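Local coordinates for mitogen activated protein kinase, putative (Leishmania donovani, PDB 4QNY), which probably transfers phosphate from ATP to serine and threonine residues of target proteins, as a magnesium-dependent member of the mitogen-activated protein kinase family, at residues A[114-119]-A[216-221]; A[122-127]-A[308-313]; A[128-133]-A[156-161]. All coordinates share one frame; numbering follows the deposited sequence.

Contact 1. Residues A[114-119]-A[216-221]; sequences QVLRSG and LGELLG
Leu116 brings both of its methyl groups against Glu218, one on the side chain and one on the backbone. Leu116 CD1 lies 3.4 Å from Glu218 OE1 and 3.8 Å from Glu218 CB, which places it along the aliphatic base of the glutamate as well as at its carboxylate. Leu116 CD2 instead rests against the peptide that follows, 3.4 Å from Glu218 O, and is 4.0 Å from Leu219 CD2, the one methyl-to-methyl approach between the two segments. The Leu116 and Glu218 side chains cross at about a right angle, so the leucine fork sits across the glutamate. Beyond CG the Glu218 chain is extended (chi2 -178°), which carries its carboxylate clear of its own helix; the other oxygen, OE2, is hydrogen-bonded to Tyr191 OH.

The helix carrying Leu116 stops just beyond it. Gly119, the first residue to leave helical angles, has positive phi in a Schellman motif, its N bonded to Leu116 O at 3.0 Å. One residue earlier, Ser118 OG donates to Val115 O over 2.6 Å, from above the carbonyl plane.

The contact joins the ends of helices 112-117 and 206-219 (helices D and F of the kinase C-lobe). Leu122 fills in beside them, touching Val115 and Leu219, while Leu216 and Leu220 pack on helices 124-143 and 282-291.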
loop_
_atom_site.group_PDB
_atom_site.type_symbol
_atom_site.label_atom_id
_atom_site.label_comp_id
_atom_site.label_asym_id
_atom_site.label_seq_id
_atom_site.Cartn_x
_atom_site.Cartn_y
_atom_site.Cartn_z
ATOM N N GLN A 114 -10.999 -0.944 -7.315
ATOM C CA GLN A 114 -12.403 -0.454 -7.558
ATOM C C GLN A 114 -12.731 0.628 -8.536
ATOM O O GLN A 114 -13.604 0.446 -9.371
ATOM C CB GLN A 114 -13.015 0.039 -6.252
ATOM C CG GLN A 114 -14.145 -0.820 -5.414
ATOM C CD GLN A 114 -13.539 -1.360 -4.109
ATOM O OE1 GLN A 114 -12.538 -0.766 -3.787
ATOM N NE2 GLN A 114 -14.267 -2.182 -3.285
ATOM N N VAL A 115 -12.141 1.800 -8.316
ATOM C CA VAL A 115 -12.401 2.977 -9.146
ATOM C C VAL A 115 -11.959 2.716 -10.578
ATOM O O VAL A 115 -12.644 3.079 -11.538
ATOM C CB VAL A 115 -11.673 4.246 -8.603
ATOM C CG1 VAL A 115 -11.592 5.339 -9.670
ATOM C CG2 VAL A 115 -12.362 4.782 -7.356
ATOM N N LEU A 116 -10.801 2.075 -10.703
ATOM C CA LEU A 116 -10.238 1.721 -11.997
ATOM C C LEU A 116 -11.037 0.609 -12.672
ATOM O O LEU A 116 -11.216 0.616 -13.891
ATOM C CB LEU A 116 -8.778 1.297 -11.831
ATOM C CG LEU A 116 -7.784 2.411 -11.496
ATOM C CD1 LEU A 116 -6.477 1.832 -10.976
ATOM C CD2 LEU A 116 -7.538 3.278 -12.719
ATOM N N ARG A 117 -11.510 -0.344 -11.874
ATOM C CA ARG A 117 -12.273 -1.479 -12.385
ATOM C C ARG A 117 -13.619 -1.041 -12.959
ATOM O O ARG A 117 -14.107 -1.616 -13.932
ATOM C CB ARG A 117 -12.476 -2.526 -11.283
ATOM C CG ARG A 117 -13.492 -3.611 -11.620
ATOM C CD ARG A 117 -13.312 -4.843 -10.746
ATOM N NE ARG A 117 -13.290 -4.519 -9.322
ATOM C CZ ARG A 117 -14.299 -4.741 -8.487
ATOM N NH1 ARG A 117 -14.186 -4.408 -7.207
ATOM N NH2 ARG A 117 -15.421 -5.294 -8.934
ATOM N N SER A 118 -14.205 -0.008 -12.363
ATOM C CA SER A 118 -15.468 0.534 -12.851
ATOM C C SER A 118 -15.295 1.174 -14.225
ATOM O O SER A 118 -16.272 1.429 -14.929
ATOM C CB SER A 118 -16.032 1.554 -11.861
ATOM O OG SER A 118 -15.194 2.692 -11.769
ATOM N N GLY A 119 -14.045 1.434 -14.599
ATOM C CA GLY A 119 -13.732 2.022 -15.888
ATOM C C GLY A 119 -14.186 3.462 -15.979
ATOM O O GLY A 119 -14.368 3.999 -17.074
ATOM N N LEU A 216 -0.077 5.272 -11.463
ATOM C CA LEU A 216 -0.176 6.356 -12.436
ATOM C C LEU A 216 -0.441 5.808 -13.836
ATOM O O LEU A 216 -1.215 6.383 -14.601
ATOM C CB LEU A 216 1.098 7.204 -12.432
ATOM C CG LEU A 216 1.206 8.299 -13.497
ATOM C CD1 LEU A 216 0.038 9.266 -13.401
ATOM C CD2 LEU A 216 2.527 9.044 -13.375
ATOM N N GLY A 217 0.200 4.689 -14.158
ATOM C CA GLY A 217 0.028 4.055 -15.452
ATOM C C GLY A 217 -1.396 3.590 -15.686
ATOM O O GLY A 217 -1.889 3.610 -16.815
ATOM N N GLU A 218 -2.060 3.177 -14.614
ATOM C CA GLU A 218 -3.436 2.708 -14.705
ATOM C C GLU A 218 -4.428 3.868 -14.701
ATOM O O GLU A 218 -5.444 3.825 -15.395
ATOM C CB GLU A 218 -3.750 1.745 -13.559
ATOM C CG GLU A 218 -2.951 0.455 -13.604
ATOM C CD GLU A 218 -3.310 -0.493 -12.479
ATOM O OE1 GLU A 218 -4.516 -0.674 -12.214
ATOM O OE2 GLU A 218 -2.385 -1.056 -11.859
ATOM N N LEU A 219 -4.128 4.900 -13.917
ATOM C CA LEU A 219 -4.973 6.089 -13.850
ATOM C C LEU A 219 -5.023 6.808 -15.194
ATOM O O LEU A 219 -6.042 7.398 -15.557
ATOM C CB LEU A 219 -4.471 7.045 -12.764
ATOM C CG LEU A 219 -4.694 6.620 -11.310
ATOM C CD1 LEU A 219 -3.923 7.523 -10.362
ATOM C CD2 LEU A 219 -6.177 6.622 -10.967
ATOM N N LEU A 220 -3.921 6.745 -15.935
ATOM C CA LEU A 220 -3.829 7.391 -17.240
ATOM C C LEU A 220 -4.613 6.637 -18.312
ATOM O O LEU A 220 -4.652 7.054 -19.469
ATOM C CB LEU A 220 -2.365 7.526 -17.663
ATOM C CG LEU A 220 -1.577 8.656 -16.998
ATOM C CD1 LEU A 220 -0.097 8.542 -17.325
ATOM C CD2 LEU A 220 -2.124 10.009 -17.430
ATOM N N GLY A 221 -5.229 5.524 -17.924
ATOM C CA GLY A 221 -6.078 4.767 -18.826
ATOM C C GLY A 221 -5.480 3.443 -19.258
ATOM O O GLY A 221 -5.169 3.252 -20.434
#

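Contact 2. Residues A[122-127]-A[308-313]; sequences LTEAHI and HPFLEQ
Glu124 OE1 is hydrogen-bonded to Ser281 OG and also lies at the rim of Phe310, 3.3 Å from its CE1. The oxygen lies in the ring plane, at the edge, with the carboxylate plane 90° from the ring. An anionic oxygen placed there would face the electropositive C-H rim, so a weak electrostatic attraction is plausible. A bend at chi2 (-118°) turns the glutamate end in this direction. Farther round the same edge, Ile127 CG2 approaches Phe310 CZ at 4.4 Å.

Both backbones are fixed locally. Thr123 and His126 form a capping box at the start of the helix: His126 N donates to Thr123 OG1 (3.2 Å), and Thr123 N returns a bond to His126 ND1 (3.1 Å). Within the other segment, His308 ND1 accepts from Phe310 N at 3.1 Å, while its NE2 is hydrogen-bonded to Asp286 OD2. The two bonds hold the imidazole between the backbone of 308-310 and helix 282-291.

Phe310 lies between helices 124-143 and 282-291, touching Gln128 of the first and Ala284 and Leu287 of the second, whereas Ile127 continues onto Leu216 and Leu219 of helix 206-219.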
loop_
_atom_site.group_PDB
_atom_site.type_symbol
_atom_site.label_atom_id
_atom_site.label_comp_id
_atom_site.label_asym_id
_atom_site.label_seq_id
_atom_site.Cartn_x
_atom_site.Cartn_y
_atom_site.Cartn_z
ATOM N N LEU A 122 -11.555 9.512 -15.762
ATOM C CA LEU A 122 -10.774 10.370 -14.879
ATOM C C LEU A 122 -9.961 11.380 -15.681
ATOM O O LEU A 122 -9.196 11.006 -16.571
ATOM C CB LEU A 122 -9.847 9.530 -13.997
ATOM C CG LEU A 122 -10.509 8.701 -12.897
ATOM C CD1 LEU A 122 -9.555 7.631 -12.391
ATOM C CD2 LEU A 122 -10.963 9.598 -11.758
ATOM N N THR A 123 -10.131 12.658 -15.365
ATOM C CA THR A 123 -9.379 13.715 -16.032
ATOM C C THR A 123 -7.945 13.762 -15.518
ATOM O O THR A 123 -7.613 13.113 -14.526
ATOM C CB THR A 123 -10.033 15.094 -15.825
ATOM O OG1 THR A 123 -10.124 15.377 -14.423
ATOM C CG2 THR A 123 -11.427 15.119 -16.432
ATOM N N GLU A 124 -7.097 14.528 -16.197
ATOM C CA GLU A 124 -5.721 14.713 -15.751
ATOM C C GLU A 124 -5.701 15.458 -14.423
ATOM O O GLU A 124 -4.820 15.242 -13.592
ATOM C CB GLU A 124 -4.902 15.465 -16.802
ATOM C CG GLU A 124 -4.645 14.674 -18.076
ATOM C CD GLU A 124 -3.169 14.426 -18.326
ATOM O OE1 GLU A 124 -2.338 15.209 -17.819
ATOM O OE2 GLU A 124 -2.839 13.451 -19.033
ATOM N N ALA A 125 -6.684 16.332 -14.228
ATOM C CA ALA A 125 -6.826 17.068 -12.977
ATOM C C ALA A 125 -7.134 16.122 -11.822
ATOM O O ALA A 125 -6.659 16.320 -10.704
ATOM C CB ALA A 125 -7.914 18.125 -13.104
ATOM N N HIS A 126 -7.936 15.098 -12.099
ATOM C CA HIS A 126 -8.240 14.067 -11.111
ATOM C C HIS A 126 -6.980 13.300 -10.728
ATOM O O HIS A 126 -6.719 13.061 -9.548
ATOM C CB HIS A 126 -9.295 13.094 -11.645
ATOM C CG HIS A 126 -10.681 13.657 -11.678
ATOM N ND1 HIS A 126 -11.569 13.387 -12.697
ATOM C CD2 HIS A 126 -11.337 14.466 -10.813
ATOM C CE1 HIS A 126 -12.710 14.010 -12.461
ATOM N NE2 HIS A 126 -12.596 14.672 -11.323
ATOM N N ILE A 127 -6.207 12.919 -11.739
ATOM C CA ILE A 127 -4.993 12.136 -11.541
ATOM C C ILE A 127 -3.933 12.935 -10.790
ATOM O O ILE A 127 -3.268 12.409 -9.898
ATOM C CB ILE A 127 -4.419 11.655 -12.887
ATOM C CG1 ILE A 127 -5.466 10.838 -13.645
ATOM C CG2 ILE A 127 -3.161 10.833 -12.673
ATOM C CD1 ILE A 127 -5.068 10.500 -15.063
ATOM N N HIS A 308 7.731 17.890 -9.538
ATOM C CA HIS A 308 7.615 17.688 -10.978
ATOM C C HIS A 308 6.562 18.625 -11.575
ATOM O O HIS A 308 5.530 18.878 -10.952
ATOM C CB HIS A 308 7.267 16.229 -11.279
ATOM C CG HIS A 308 7.404 15.856 -12.722
ATOM N ND1 HIS A 308 6.368 15.971 -13.623
ATOM C CD2 HIS A 308 8.457 15.369 -13.420
ATOM C CE1 HIS A 308 6.777 15.573 -14.814
ATOM N NE2 HIS A 308 8.041 15.202 -14.719
ATOM N N PRO A 309 6.828 19.150 -12.784
ATOM C CA PRO A 309 5.921 20.056 -13.503
ATOM C C PRO A 309 4.492 19.529 -13.676
ATOM O O PRO A 309 3.581 20.326 -13.902
ATOM C CB PRO A 309 6.600 20.209 -14.866
ATOM C CG PRO A 309 8.045 20.049 -14.568
ATOM C CD PRO A 309 8.122 19.013 -13.478
ATOM N N PHE A 310 4.299 18.217 -13.576
ATOM C CA PHE A 310 2.970 17.631 -13.727
ATOM C C PHE A 310 2.070 17.978 -12.543
ATOM O O PHE A 310 0.845 17.947 -12.652
ATOM C CB PHE A 310 3.072 16.111 -13.887
ATOM C CG PHE A 310 1.742 15.420 -14.026
ATOM C CD1 PHE A 310 0.911 15.692 -15.100
ATOM C CD2 PHE A 310 1.332 14.484 -13.089
ATOM C CE1 PHE A 310 -0.310 15.054 -15.229
ATOM C CE2 PHE A 310 0.114 13.842 -13.215
ATOM C CZ PHE A 310 -0.707 14.125 -14.287
ATOM N N LEU A 311 2.687 18.319 -11.415
ATOM C CA LEU A 311 1.949 18.614 -10.193
ATOM C C LEU A 311 2.181 20.043 -9.711
ATOM O O LEU A 311 2.023 20.332 -8.525
ATOM C CB LEU A 311 2.349 17.635 -9.088
ATOM C CG LEU A 311 2.304 16.144 -9.423
ATOM C CD1 LEU A 311 2.889 15.329 -8.281
ATOM C CD2 LEU A 311 0.882 15.705 -9.726
ATOM N N GLU A 312 2.547 20.933 -10.630
ATOM C CA GLU A 312 2.990 22.278 -10.265
ATOM C C GLU A 312 1.896 23.143 -9.636
ATOM O O GLU A 312 2.184 23.992 -8.791
ATOM C CB GLU A 312 3.569 22.992 -11.491
ATOM C CG GLU A 312 2.582 23.213 -12.626
ATOM C CD GLU A 312 3.232 23.835 -13.847
ATOM O OE1 GLU A 312 4.346 24.383 -13.712
ATOM O OE2 GLU A 312 2.630 23.778 -14.940
ATOM N N GLN A 313 0.647 22.929 -10.037
ATOM C CA GLN A 313 -0.461 23.719 -9.505
ATOM C C GLN A 313 -0.908 23.223 -8.133
ATOM O O GLN A 313 -1.788 23.815 -7.508
ATOM C CB GLN A 313 -1.647 23.703 -10.474
ATOM C CG GLN A 313 -1.466 24.588 -11.699
ATOM C CD GLN A 313 -2.693 24.607 -12.590
ATOM O OE1 GLN A 313 -3.244 25.669 -12.886
ATOM N NE2 GLN A 313 -3.127 23.430 -13.025
#

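Contact 3. Residues A[128-133]-A[156-161]; sequences QFFIYQ and ILVNTN. With ANP (phosphoaminophosphonic acid-adenylate ester), chain D.
Phe129 is engaged at both edge and face: its CE2 meets Asn161 O, 3.9 Å away and near the ring plane, while Gln133 NE2 stands 3.1 Å above the ring centre. The site belongs to the C-lobe of the protein kinase fold, where helix 124-143 (helix E) packs against the small antiparallel sheet of strands 110-111, 156-158 and 164-166. Phe129 CG is anti to the backbone N (chi1 -169°), which swings the ring out to the turn after strand 156-158.

The glutamine amide over that ring is held by several bonds. Gln133 NE2 donates to Phe129 O across 2.9 Å, at 158° at the hydrogen, and is also hydrogen-bonded to Cys162 O; OE1 accepts from Leu164 N. These bonds fix the rotation of the amide and stitch the helix to the loop after strand 156-158 and to strand 164-166. Phe129 O accepts Gln133 N as well, the two donors arriving from opposite faces of the carbonyl plane.

One residue on, the apolar part of the contact is a single close approach. The Val158 side chain leaves the strand toward the helix and puts CG1 3.6 Å from Phe130 CE1, obliquely, with the two side chains crossing at about a right angle. Leu164, on the neighbouring strand, touches both, in a hydrophobic cluster between sheet and helix, and Val158 also packs on Leu112 and Val115.

Alternation along the strand sends the preceding residue the other way, into the nucleotide pocket. Leu157, two residues after the metal-binding Asn155, probably corresponds to the catalytic-spine leucine beneath the adenine in other protein kinases. Leu157 CD1 lies 3.6 Å from both C5 and C6 of the ANP adenine, and Leu157 CD2 is 3.9 Å from C2' of the ANP ribose.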
loop_
_atom_site.group_PDB
_atom_site.type_symbol
_atom_site.label_atom_id
_atom_site.label_comp_id
_atom_site.label_asym_id
_atom_site.label_seq_id
_atom_site.Cartn_x
_atom_site.Cartn_y
_atom_site.Cartn_z
ATOM N N GLN A 128 -3.787 14.206 -11.153
ATOM C CA GLN A 128 -2.832 15.097 -10.497
ATOM C C GLN A 128 -3.063 15.163 -8.991
ATOM O O GLN A 128 -2.119 15.081 -8.206
ATOM C CB GLN A 128 -2.916 16.503 -11.094
ATOM C CG GLN A 128 -2.259 16.645 -12.454
ATOM C CD GLN A 128 -2.648 17.930 -13.158
ATOM O OE1 GLN A 128 -3.636 18.573 -12.803
ATOM N NE2 GLN A 128 -1.868 18.312 -14.163
ATOM N N PHE A 129 -4.324 15.311 -8.597
ATOM C CA PHE A 129 -4.680 15.417 -7.188
ATOM C C PHE A 129 -4.479 14.083 -6.469
ATOM O O PHE A 129 -4.045 14.052 -5.318
ATOM C CB PHE A 129 -6.126 15.896 -7.037
ATOM C CG PHE A 129 -6.491 16.293 -5.634
ATOM C CD1 PHE A 129 -5.613 17.028 -4.857
ATOM C CD2 PHE A 129 -7.720 15.944 -5.099
ATOM C CE1 PHE A 129 -5.946 17.398 -3.567
ATOM C CE2 PHE A 129 -8.061 16.311 -3.810
ATOM C CZ PHE A 129 -7.173 17.040 -3.044
ATOM N N PHE A 130 -4.794 12.988 -7.154
ATOM C CA PHE A 130 -4.565 11.650 -6.613
ATOM C C PHE A 130 -3.081 11.396 -6.372
ATOM O O PHE A 130 -2.678 10.981 -5.286
ATOM C CB PHE A 130 -5.121 10.580 -7.556
ATOM C CG PHE A 130 -6.606 10.386 -7.454
ATOM C CD1 PHE A 130 -7.287 10.719 -6.294
ATOM C CD2 PHE A 130 -7.322 9.862 -8.518
ATOM C CE1 PHE A 130 -8.655 10.537 -6.201
ATOM C CE2 PHE A 130 -8.688 9.677 -8.429
ATOM C CZ PHE A 130 -9.355 10.016 -7.269
ATOM N N ILE A 131 -2.274 11.651 -7.397
ATOM C CA ILE A 131 -0.845 11.366 -7.348
ATOM C C ILE A 131 -0.116 12.214 -6.306
ATOM O O ILE A 131 0.713 11.700 -5.554
ATOM C CB ILE A 131 -0.191 11.579 -8.728
ATOM C CG1 ILE A 131 -0.696 10.528 -9.718
ATOM C CG2 ILE A 131 1.324 11.510 -8.628
ATOM C CD1 ILE A 131 -0.439 9.101 -9.278
ATOM N N TYR A 132 -0.429 13.505 -6.254
ATOM C CA TYR A 132 0.234 14.394 -5.304
ATOM C C TYR A 132 -0.082 14.009 -3.862
ATOM O O TYR A 132 0.798 14.030 -3.003
ATOM C CB TYR A 132 -0.156 15.852 -5.547
ATOM C CG TYR A 132 0.576 16.812 -4.635
ATOM C CD1 TYR A 132 1.874 17.216 -4.921
ATOM C CD2 TYR A 132 -0.024 17.303 -3.483
ATOM C CE1 TYR A 132 2.551 18.086 -4.088
ATOM C CE2 TYR A 132 0.646 18.175 -2.644
ATOM C CZ TYR A 132 1.932 18.563 -2.952
ATOM O OH TYR A 132 2.602 19.430 -2.121
ATOM N N GLN A 133 -1.340 13.668 -3.601
ATOM C CA GLN A 133 -1.756 13.255 -2.264
ATOM C C GLN A 133 -1.043 11.977 -1.843
ATOM O O GLN A 133 -0.654 11.825 -0.686
ATOM C CB GLN A 133 -3.271 13.053 -2.206
ATOM C CG GLN A 133 -4.072 14.339 -2.105
ATOM C CD GLN A 133 -5.565 14.092 -2.146
ATOM O OE1 GLN A 133 -6.256 14.216 -1.136
ATOM N NE2 GLN A 133 -6.073 13.736 -3.321
ATOM N N ILE A 156 -5.073 2.114 -1.567
ATOM C CA ILE A 156 -5.226 3.558 -1.711
ATOM C C ILE A 156 -6.698 3.955 -1.640
ATOM O O ILE A 156 -7.452 3.705 -2.575
ATOM C CB ILE A 156 -4.637 4.061 -3.043
ATOM C CG1 ILE A 156 -3.172 3.640 -3.186
ATOM C CG2 ILE A 156 -4.774 5.567 -3.143
ATOM C CD1 ILE A 156 -2.236 4.317 -2.209
ATOM N N LEU A 157 -7.099 4.585 -0.539
ATOM C CA LEU A 157 -8.505 4.915 -0.308
ATOM C C LEU A 157 -8.868 6.319 -0.795
ATOM O O LEU A 157 -8.131 7.275 -0.561
ATOM C CB LEU A 157 -8.837 4.780 1.178
ATOM C CG LEU A 157 -8.618 3.398 1.799
ATOM C CD1 LEU A 157 -8.816 3.446 3.306
ATOM C CD2 LEU A 157 -9.545 2.371 1.167
ATOM N N VAL A 158 -10.013 6.437 -1.465
ATOM C CA VAL A 158 -10.428 7.711 -2.050
ATOM C C VAL A 158 -11.915 8.010 -1.860
ATOM O O VAL A 158 -12.724 7.105 -1.654
ATOM C CB VAL A 158 -10.119 7.762 -3.564
ATOM C CG1 VAL A 158 -8.617 7.838 -3.808
ATOM C CG2 VAL A 158 -10.725 6.561 -4.272
ATOM N N ASN A 159 -12.260 9.293 -1.932
ATOM C CA ASN A 159 -13.651 9.735 -1.896
ATOM C C ASN A 159 -14.056 10.379 -3.218
ATOM O O ASN A 159 -13.247 10.477 -4.142
ATOM C CB ASN A 159 -13.877 10.727 -0.751
ATOM C CG ASN A 159 -13.689 10.099 0.614
ATOM O OD1 ASN A 159 -13.883 8.897 0.790
ATOM N ND2 ASN A 159 -13.313 10.914 1.592
ATOM N N THR A 160 -15.307 10.822 -3.302
ATOM C CA THR A 160 -15.792 11.526 -4.485
ATOM C C THR A 160 -15.202 12.935 -4.512
ATOM O O THR A 160 -15.164 13.592 -5.553
ATOM C CB THR A 160 -17.333 11.592 -4.515
ATOM O OG1 THR A 160 -17.874 10.306 -4.195
ATOM C CG2 THR A 160 -17.831 12.013 -5.892
ATOM N N ASN A 161 -14.727 13.385 -3.354
ATOM C CA ASN A 161 -14.015 14.653 -3.246
ATOM C C ASN A 161 -12.588 14.535 -3.775
ATOM O O ASN A 161 -11.828 15.504 -3.752
ATOM C CB ASN A 161 -13.988 15.129 -1.793
ATOM C CG ASN A 161 -15.372 15.221 -1.181
ATOM O OD1 ASN A 161 -16.011 14.205 -0.907
ATOM N ND2 ASN A 161 -15.839 16.444 -0.955
HETATM P PG ANP D . -3.587 -6.768 5.940
HETATM O O1G ANP D . -4.832 -7.223 6.632
HETATM O O2G ANP D . -2.926 -5.607 6.780
HETATM O O3G ANP D . -2.567 -7.975 5.854
HETATM P PB ANP D . -5.554 -6.226 3.972
HETATM O O1B ANP D . -6.156 -7.553 4.301
HETATM O O2B ANP D . -5.694 -5.984 2.441
HETATM N N3B ANP D . -3.921 -6.206 4.373
HETATM P PA ANP D . -6.612 -3.671 4.154
HETATM O O1A ANP D . -5.864 -3.428 2.900
HETATM O O2A ANP D . -6.281 -2.660 5.255
HETATM O O3A ANP D . -6.305 -5.113 4.771
HETATM O "O5'" ANP D . -8.159 -3.649 3.811
HETATM C "C5'" ANP D . -8.710 -4.410 2.716
HETATM C "C4'" ANP D . -9.703 -3.551 1.971
HETATM O "O4'" ANP D . -10.654 -2.986 2.896
HETATM C "C3'" ANP D . -9.116 -2.349 1.244
HETATM O "O3'" ANP D . -8.612 -2.721 -0.034
HETATM C "C2'" ANP D . -10.324 -1.417 1.135
HETATM O "O2'" ANP D . -11.132 -1.733 0.007
HETATM C "C1'" ANP D . -11.080 -1.715 2.437
HETATM N N9 ANP D . -10.838 -0.737 3.492
HETATM C C8 ANP D . -9.832 -0.753 4.417
HETATM N N7 ANP D . -9.850 0.261 5.255
HETATM C C5 ANP D . -10.953 0.992 4.840
HETATM C C6 ANP D . -11.523 2.193 5.319
HETATM N N6 ANP D . -11.041 2.885 6.353
HETATM N N1 ANP D . -12.623 2.659 4.685
HETATM C C2 ANP D . -13.109 1.970 3.648
HETATM N N3 ANP D . -12.658 0.832 3.112
HETATM C C4 ANP D . -11.572 0.397 3.759
#

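How the contacts relate
From the N terminus, helix 112-117 is met first and helix 124-143 follows directly; their partners come later in the chain. Contact 3 closes the shortest loop, from 128-133 to 156-161, spanning the segment that holds Asn155 of the magnesium site. That loop lies within those of both other contacts. Contact 1 runs from 114-119 to 216-221 and contact 2 from 122-127 to 308-313, so these two alternate and cross. The three meet around helix 124-143: Leu122 of contact 2 packs on Phe130 of contact 3, and Ile131 of 128-133 packs on Leu216 and Leu219 of contact 1. Together they tie helix 112-117, helix 206-219, strand 156-158 and the loop after helix 302-306 around helix 124-143.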